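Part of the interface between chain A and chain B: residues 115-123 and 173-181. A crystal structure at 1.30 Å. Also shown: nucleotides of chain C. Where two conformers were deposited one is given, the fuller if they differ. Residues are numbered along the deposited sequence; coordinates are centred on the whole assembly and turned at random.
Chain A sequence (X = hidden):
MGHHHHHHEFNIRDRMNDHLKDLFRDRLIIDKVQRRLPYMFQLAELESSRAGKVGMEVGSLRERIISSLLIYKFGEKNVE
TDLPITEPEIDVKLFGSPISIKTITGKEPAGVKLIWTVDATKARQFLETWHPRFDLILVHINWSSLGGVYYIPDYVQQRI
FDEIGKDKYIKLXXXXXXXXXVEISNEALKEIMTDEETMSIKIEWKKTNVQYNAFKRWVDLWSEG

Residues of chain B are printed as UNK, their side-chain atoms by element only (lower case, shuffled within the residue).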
ATOM      1  N   ILE A 115      11.421   8.567  -5.912  1.00 13.83           N
ATOM      2  CA  ILE A 115      10.194   8.516  -6.713  1.00 13.51           C
ATOM      3  C   ILE A 115       9.969   7.029  -7.080  1.00 13.55           C
ATOM      4  O   ILE A 115      10.932   6.282  -7.213  1.00 13.79           O
ATOM      5  CB  ILE A 115      10.290   9.426  -7.974  1.00 13.83           C
ATOM      6  CG1 ILE A 115       8.932   9.514  -8.679  1.00 15.31           C
ATOM      7  CG2 ILE A 115      11.376   8.947  -8.935  1.00 15.15           C
ATOM      8  CD1 ILE A 115       8.829  10.627  -9.707  1.00 16.88           C
ATOM      9  N   TRP A 116       8.713   6.609  -7.174  1.00 12.84           N
ATOM     10  CA  TRP A 116       8.374   5.198  -7.358  1.00 12.85           C
ATOM     11  C   TRP A 116       8.216   4.822  -8.838  1.00 12.34           C
ATOM     12  O   TRP A 116       7.417   3.953  -9.205  1.00 13.24           O
ATOM     13  CB  TRP A 116       7.149   4.879  -6.529  1.00 11.93           C
ATOM     14  CG  TRP A 116       7.353   5.139  -5.063  1.00 11.68           C
ATOM     15  CD1 TRP A 116       6.933   6.224  -4.341  1.00 11.97           C
ATOM     16  CD2 TRP A 116       8.041   4.284  -4.132  1.00 12.33           C
ATOM     17  NE1 TRP A 116       7.314   6.096  -3.032  1.00 12.07           N
ATOM     18  CE2 TRP A 116       7.991   4.916  -2.871  1.00 12.17           C
ATOM     19  CE3 TRP A 116       8.670   3.043  -4.235  1.00 13.17           C
ATOM     20  CZ2 TRP A 116       8.532   4.339  -1.728  1.00 11.99           C
ATOM     21  CZ3 TRP A 116       9.209   2.472  -3.083  1.00 12.92           C
ATOM     22  CH2 TRP A 116       9.149   3.127  -1.855  1.00 12.86           C
ATOM     23  N   THR A 117       9.093   5.409  -9.654  1.00 13.87           N
ATOM     24  CA  THR A 117       9.121   5.253 -11.083  1.00 14.13           C
ATOM     25  C   THR A 117      10.212   4.273 -11.505  1.00 14.15           C
ATOM     26  O   THR A 117      11.366   4.426 -11.091  1.00 15.38           O
ATOM     27  CB  THR A 117       9.427   6.592 -11.729  1.00 13.89           C
ATOM     28  OG1 THR A 117       8.356   7.470 -11.461  1.00 14.98           O
ATOM     29  CG2 THR A 117       9.596   6.445 -13.247  1.00 15.49           C
ATOM     30  N   VAL A 118       9.836   3.259 -12.283  1.00 14.86           N
ATOM     31  CA  VAL A 118      10.767   2.256 -12.794  1.00 14.90           C
ATOM     32  C   VAL A 118      11.038   2.413 -14.300  1.00 15.70           C
ATOM     33  O   VAL A 118      12.130   2.083 -14.764  1.00 16.84           O
ATOM     34  CB  VAL A 118      10.262   0.831 -12.480  1.00 14.81           C
ATOM     35  CG1 VAL A 118      11.126  -0.203 -13.166  1.00 16.25           C
ATOM     36  CG2 VAL A 118      10.274   0.611 -10.983  1.00 14.65           C
ATOM     37  N   ASP A 119      10.077   2.954 -15.049  1.00 16.19           N
ATOM     38  CA  ASP A 119      10.288   3.191 -16.475  1.00 16.48           C
ATOM     39  C   ASP A 119      11.628   3.882 -16.697  1.00 17.62           C
ATOM     40  O   ASP A 119      11.926   4.917 -16.083  1.00 16.66           O
ATOM     41  CB  ASP A 119       9.176   4.037 -17.085  1.00 17.19           C
ATOM     42  CG  ASP A 119       9.428   4.337 -18.551  1.00 17.30           C
ATOM     43  OD1 ASP A 119       9.165   3.460 -19.410  1.00 17.34           O
ATOM     44  OD2 ASP A 119       9.885   5.443 -18.854  1.00 17.71           O
ATOM     45  N   ALA A 120      12.435   3.333 -17.603  1.00 18.31           N
ATOM     46  CA  ALA A 120      13.816   3.795 -17.760  1.00 18.74           C
ATOM     47  C   ALA A 120      13.875   5.252 -18.216  1.00 19.50           C
ATOM     48  O   ALA A 120      14.669   6.039 -17.713  1.00 19.18           O
ATOM     49  CB  ALA A 120      14.595   2.895 -18.730  1.00 19.82           C
ATOM     50  N   THR A 121      13.043   5.600 -19.193  1.00 19.48           N
ATOM     51  CA  THR A 121      13.025   6.951 -19.744  1.00 20.47           C
ATOM     52  C   THR A 121      12.593   7.962 -18.687  1.00 20.05           C
ATOM     53  O   THR A 121      13.248   8.979 -18.481  1.00 19.84           O
ATOM     54  CB  THR A 121      12.088   7.022 -20.976  1.00 21.36           C
ATOM     55  OG1 THR A 121      12.523   6.079 -21.961  1.00 22.56           O
ATOM     56  CG2 THR A 121      12.074   8.408 -21.594  1.00 22.43           C
ATOM     57  N   LYS A 122      11.483   7.680 -18.011  1.00 19.20           N
ATOM     58  CA  LYS A 122      10.994   8.580 -16.958  1.00 19.35           C
ATOM     59  C   LYS A 122      11.976   8.682 -15.770  1.00 18.92           C
ATOM     60  O   LYS A 122      12.154   9.759 -15.203  1.00 17.84           O
ATOM     61  CB  LYS A 122       9.619   8.135 -16.473  1.00 19.06           C
ATOM     62  CG  LYS A 122       8.483   8.237 -17.496  1.00 20.90           C
ATOM     63  CD  LYS A 122       8.104   9.660 -17.838  1.00 24.85           C
ATOM     64  CE  LYS A 122       7.432  10.384 -16.696  1.00 26.23           C
ATOM     65  NZ  LYS A 122       6.826  11.667 -17.175  1.00 28.70           N
ATOM     66  N   ALA A 123      12.620   7.573 -15.410  1.00 18.61           N
ATOM     67  CA  ALA A 123      13.643   7.593 -14.356  1.00 18.78           C
ATOM     68  C   ALA A 123      14.822   8.502 -14.706  1.00 20.00           C
ATOM     69  O   ALA A 123      15.299   9.250 -13.861  1.00 20.04           O
ATOM     70  CB  ALA A 123      14.125   6.186 -14.052  1.00 18.70           C
TER
ATOM     71  N   UNK B 173       3.891  -2.950 -20.234  0.50 19.54           N
ATOM     72  CA  UNK B 173       3.928  -1.551 -19.826  0.50 19.46           C
ATOM     73  C   UNK B 173       4.466  -0.699 -20.967  0.50 20.40           C
ATOM     74  O   UNK B 173       5.360  -1.131 -21.700  0.50 21.43           O
ATOM     75  c   UNK B 173       4.876  -1.547 -18.616  0.50 18.97           C
ATOM     76  c   UNK B 173       5.620  -2.813 -18.695  0.50 17.98           C
ATOM     77  c   UNK B 173       4.762  -3.793 -19.400  0.50 19.23           C
ATOM     78  N   UNK B 174       3.882   0.479 -21.160  0.50 20.99           N
ATOM     79  CA  UNK B 174       4.252   1.331 -22.282  0.50 21.76           C
ATOM     80  C   UNK B 174       5.508   2.119 -21.929  0.50 21.71           C
ATOM     81  O   UNK B 174       5.522   2.897 -20.967  0.50 21.26           O
ATOM     82  c   UNK B 174       3.411   3.214 -23.798  0.50 24.37           C
ATOM     83  c   UNK B 174       2.140   3.678 -24.503  0.50 26.55           C
ATOM     84  c   UNK B 174       3.099   2.269 -22.655  0.50 22.21           C
ATOM     85  c   UNK B 174       2.406   4.866 -25.411  0.50 27.75           C
ATOM     86  n   UNK B 174       1.152   5.443 -25.969  0.50 29.42           N
ATOM     87  N   UNK B 175       6.567   1.898 -22.698  1.00 22.37           N
ATOM     88  CA  UNK B 175       7.839   2.567 -22.455  1.00 22.51           C
ATOM     89  C   UNK B 175       7.701   4.069 -22.688  1.00 22.55           C
ATOM     90  O   UNK B 175       6.959   4.518 -23.572  1.00 23.61           O
ATOM     91  n   UNK B 175       9.977  -1.350 -24.161  1.00 33.17           N
ATOM     92  o   UNK B 175      11.463   0.288 -23.787  1.00 29.76           O
ATOM     93  c   UNK B 175       8.959   1.938 -23.293  1.00 23.79           C
ATOM     94  c   UNK B 175       9.290   0.519 -22.806  1.00 24.69           C
ATOM     95  c   UNK B 175      10.335  -0.188 -23.638  1.00 28.30           C
ATOM     96  N   UNK B 176       8.390   4.839 -21.860  1.00 21.83           N
ATOM     97  CA  UNK B 176       8.305   6.297 -21.882  1.00 21.85           C
ATOM     98  C   UNK B 176       7.133   6.879 -21.104  1.00 21.25           C
ATOM     99  O   UNK B 176       6.945   8.095 -21.100  1.00 22.21           O
ATOM    100  N   UNK B 177       6.330   6.016 -20.477  1.00 19.60           N
ATOM    101  CA  UNK B 177       5.288   6.445 -19.561  1.00 18.37           C
ATOM    102  C   UNK B 177       5.686   5.910 -18.200  1.00 17.03           C
ATOM    103  O   UNK B 177       6.667   5.175 -18.088  1.00 16.72           O
ATOM    104  c   UNK B 177       3.887   5.927 -19.952  1.00 17.99           C
ATOM    105  c   UNK B 177       3.579   6.229 -21.450  1.00 18.68           C
ATOM    106  o   UNK B 177       3.783   4.523 -19.689  1.00 17.78           O
ATOM    107  N   UNK B 178       4.918   6.282 -17.185  1.00 15.97           N
ATOM    108  CA  UNK B 178       5.150   5.835 -15.814  1.00 14.98           C
ATOM    109  C   UNK B 178       4.000   4.946 -15.342  1.00 14.37           C
ATOM    110  O   UNK B 178       3.104   5.428 -14.655  1.00 14.61           O
ATOM    111  c   UNK B 178       5.323   7.066 -14.914  1.00 14.75           C
ATOM    112  c   UNK B 178       5.555   6.708 -13.448  1.00 15.43           C
ATOM    113  n   UNK B 178       5.380   7.699 -12.581  1.00 15.52           N
ATOM    114  o   UNK B 178       5.867   5.561 -13.105  1.00 15.04           O
ATOM    115  N   UNK B 179       3.979   3.662 -15.762  1.00 14.48           N
ATOM    116  CA  UNK B 179       2.903   2.767 -15.399  1.00 14.29           C
ATOM    117  C   UNK B 179       3.239   1.959 -14.139  1.00 13.57           C
ATOM    118  O   UNK B 179       4.262   2.225 -13.473  1.00 13.86           O
ATOM    119  c   UNK B 179       2.822   1.870 -16.626  1.00 14.75           C
ATOM    120  c   UNK B 179       4.940   2.982 -16.656  1.00 14.61           C
ATOM    121  c   UNK B 179       4.262   1.682 -17.017  1.00 14.84           C
ATOM    122  N   UNK B 180       2.401   0.973 -13.830  1.00 13.12           N
ATOM    123  CA  UNK B 180       2.643   0.128 -12.670  1.00 12.58           C
ATOM    124  C   UNK B 180       2.704  -1.382 -12.905  1.00 12.41           C
ATOM    125  O   UNK B 180       2.966  -2.125 -11.964  1.00 13.18           O
ATOM    126  c   UNK B 180       4.121   4.023  -9.850  1.00 12.71           C
ATOM    127  c   UNK B 180       1.645   0.454 -11.544  1.00 11.58           C
ATOM    128  c   UNK B 180       1.981   1.770 -10.822  1.00 10.82           C
ATOM    129  n   UNK B 180       4.327   5.104  -9.119  1.00 12.99           N
ATOM    130  c   UNK B 180       3.279   1.702 -10.035  1.00 12.01           C
ATOM    131  n   UNK B 180       4.461   4.049 -11.128  1.00 12.97           N
ATOM    132  n   UNK B 180       3.571   2.932  -9.312  1.00 11.90           N
ATOM    133  N   UNK B 181       2.561  -1.863 -14.125  1.00 13.30           N
ATOM    134  CA  UNK B 181       2.773  -3.290 -14.342  1.00 13.61           C
ATOM    135  C   UNK B 181       2.361  -3.769 -15.702  1.00 14.30           C
ATOM    136  O   UNK B 181       2.081  -2.967 -16.618  1.00 15.64           O
TER
ATOM    137  P    DG C   6       5.541   9.061  -6.625  0.50 11.17           P
ATOM    138  OP1  DG C   6       6.526   9.965  -6.001  0.50 13.06           O
ATOM    139  OP2  DG C   6       6.004   7.875  -7.387  0.50 11.98           O
ATOM    140  O5'  DG C   6       4.509   8.599  -5.501  0.50 10.83           O
ATOM    141  C5'  DG C   6       3.822   9.572  -4.708  0.50 11.63           C
ATOM    142  C4'  DG C   6       2.892   8.890  -3.729  0.50 10.89           C
ATOM    143  O4'  DG C   6       1.989   8.033  -4.449  0.50 11.65           O
ATOM    144  C3'  DG C   6       3.574   7.965  -2.730  0.50 11.26           C
ATOM    145  O3'  DG C   6       3.939   8.705  -1.582  0.50 12.29           O
ATOM    146  C2'  DG C   6       2.474   6.981  -2.391  0.50  9.20           C
ATOM    147  C1'  DG C   6       1.811   6.807  -3.744  0.50 11.25           C
ATOM    148  N9   DG C   6       2.343   5.743  -4.582  0.50 11.93           N
ATOM    149  C8   DG C   6       3.175   5.881  -5.664  0.50 13.02           C
ATOM    150  N7   DG C   6       3.376   4.761  -6.297  0.50 11.88           N
ATOM    151  C5   DG C   6       2.651   3.823  -5.575  0.50 11.35           C
ATOM    152  C6   DG C   6       2.454   2.446  -5.805  0.50 10.66           C
ATOM    153  O6   DG C   6       2.854   1.763  -6.749  0.50 12.63           O
ATOM    154  N1   DG C   6       1.677   1.867  -4.805  0.50 10.56           N
ATOM    155  C2   DG C   6       1.138   2.538  -3.734  0.50 11.56           C
ATOM    156  N2   DG C   6       0.435   1.801  -2.859  0.50 11.47           N
ATOM    157  N3   DG C   6       1.284   3.835  -3.534  0.50 11.59           N
ATOM    158  C4   DG C   6       2.047   4.409  -4.487  0.50 11.30           C
ATOM    159  P    DC C   5       4.801  11.254 -12.602  0.50 14.40           P
ATOM    160  OP1  DC C   5       5.727  12.337 -12.236  0.50 14.75           O
ATOM    161  OP2  DC C   5       5.246  10.170 -13.507  0.50 15.12           O
ATOM    162  O5'  DC C   5       4.231  10.617 -11.261  0.50 12.32           O
ATOM    163  C5'  DC C   5       3.780  11.466 -10.212  0.50 12.65           C
ATOM    164  C4'  DC C   5       3.037  10.663  -9.172  0.50 12.93           C
ATOM    165  O4'  DC C   5       1.863  10.052  -9.737  0.50 13.81           O
ATOM    166  C3'  DC C   5       3.819   9.506  -8.570  0.50 12.56           C
ATOM    167  O3'  DC C   5       4.680  10.040  -7.567  0.50 11.79           O
ATOM    168  C2'  DC C   5       2.705   8.648  -8.002  0.50 11.79           C
ATOM    169  C1'  DC C   5       1.586   8.840  -9.040  0.50 12.21           C
ATOM    170  N1   DC C   5       1.458   7.776 -10.040  0.50 12.30           N
ATOM    171  C2   DC C   5       0.422   6.858  -9.908  0.50 12.56           C
ATOM    172  O2   DC C   5      -0.340   6.956  -8.929  0.50 12.09           O
ATOM    173  N3   DC C   5       0.273   5.889 -10.837  0.50 11.47           N
ATOM    174  C4   DC C   5       1.118   5.819 -11.869  0.50 12.04           C
ATOM    175  N4   DC C   5       0.927   4.853 -12.771  0.50 12.91           N
ATOM    176  C5   DC C   5       2.196   6.738 -12.021  0.50 12.82           C
ATOM    177  C6   DC C   5       2.327   7.691 -11.093  0.50 13.23           C
ATOM    178  P    DC C   7       5.317   8.375  -0.841  0.50 13.97           P
ATOM    179  OP1  DC C   7       5.353   9.309   0.289  0.50 11.05           O
ATOM    180  OP2  DC C   7       6.436   8.360  -1.825  0.50 13.73           O
ATOM    181  O5'  DC C   7       5.135   6.904  -0.268  0.50 12.95           O
ATOM    182  C5'  DC C   7       4.394   6.669   0.920  0.50 12.17           C
ATOM    183  C4'  DC C   7       4.353   5.187   1.201  0.50 11.23           C
ATOM    184  O4'  DC C   7       3.762   4.520   0.070  0.50 11.86           O
ATOM    185  C3'  DC C   7       5.716   4.517   1.348  0.50 10.97           C
ATOM    186  O3'  DC C   7       6.208   4.706   2.698  0.50  9.24           O
ATOM    187  C2'  DC C   7       5.377   3.064   1.038  0.50 13.35           C
ATOM    188  C1'  DC C   7       4.139   3.149   0.118  0.50 11.47           C
ATOM    189  N1   DC C   7       4.346   2.678  -1.265  0.50 10.91           N
ATOM    190  C2   DC C   7       3.930   1.386  -1.597  0.50 11.30           C
ATOM    191  O2   DC C   7       3.295   0.725  -0.760  0.50 12.74           O
ATOM    192  N3   DC C   7       4.213   0.888  -2.823  0.50 10.90           N
ATOM    193  C4   DC C   7       4.865   1.641  -3.712  0.50 10.28           C
ATOM    194  N4   DC C   7       5.178   1.086  -4.887  0.50 10.55           N
ATOM    195  C5   DC C   7       5.237   2.989  -3.429  0.50  9.20           C
ATOM    196  C6   DC C   7       4.957   3.468  -2.203  0.50  9.99           C
HETATM  197  O   HOH W   1       7.021   2.114 -11.355  1.00 14.19           O
HETATM  198  O   HOH W   2       6.158   7.240  -9.769  1.00 13.95           O
HETATM  199  O   HOH W   3       7.309   3.408 -13.851  1.00 15.86           O
HETATM  200  O   HOH W   4       7.268   1.627 -18.872  1.00 17.68           O

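Position 173 carries three carbons that close a ring onto its own backbone N, and none of them reaches this stretch of chain A; such a ring is proline, P173(B). At 174 four carbons run in a row and end in a nitrogen, the unbranched chain of lysine. K174(B) points its CB away from chain A, and its contribution is the carbonyl: water 4 donates to both K174(B) O, at 3.0 Å, and D119(A) OD1, at 2.7 Å.

Position 175 has three carbons, the third bearing one oxygen and one nitrogen, so it is glutamine. Q175(B) lays its CA 3.4 Å from D119(A) OD1. Position 176 has no side-chain atoms and is glycine. With phi/psi of 84/1 in a type II turn from K174(B) to 177, a CB would be jammed against the carbonyl O of the residue before, so the backbone itself calls for G176(B). Its N donates to D119(A) OD1 at 2.9 Å, and its CA lies 4.0 Å from T121(A) CB.

Position 177 shows one carbon carrying one oxygen and one carbon, which is threonine. T177(B) turns away from chain A and fastens the turn, its OG1 donating to K174(B) O at 2.7 Å, while T177(B) O lies 3.6 Å from K122(A) CG.

At 178 two carbons are followed by one oxygen and one nitrogen: asparagine. N178(B) ND2 donates to DC5 OP2 at 2.6 Å and to water 2 at 3.0 Å; that water also hydrogen-bonds T117(A) OG1 at 2.8 Å. Position 179 again closes three carbons onto the backbone N, giving proline; P179(B) CD approaches D119(A) CB at 4.4 Å.

Position 180 has three carbons, a nitrogen, then a carbon with two more nitrogens, hence arginine. R180(B) starts away from chain A, but its end comes nearer. NE donates to DG6 O6 at 2.9 Å and NH2 to DG6 N7 at 3.0 Å, while the guanidinium lies between DC5 on one face and W116(A) O on the other. Position 181 has no side-chain atoms and is glycine, G181(B), out of reach of chain A.

The contact works through one direct hydrogen bond and shared partners. D119(A) divides its carboxylate: OD2 caps its own helix by accepting from K122(A) N at 2.9 Å, while OD1 receives G176(B) N. Toward the DNA, water 2 joins T117(A), N178(B), R180(B) and DG6 OP2, the phosphate oxygen that also accepts from W116(A) N at 3.0 Å. The rule to read is economy: a helix cap also grips a glycine turn, and the nucleic acid ties both chains together.

Chain B 173-181: PKQGTNPRG
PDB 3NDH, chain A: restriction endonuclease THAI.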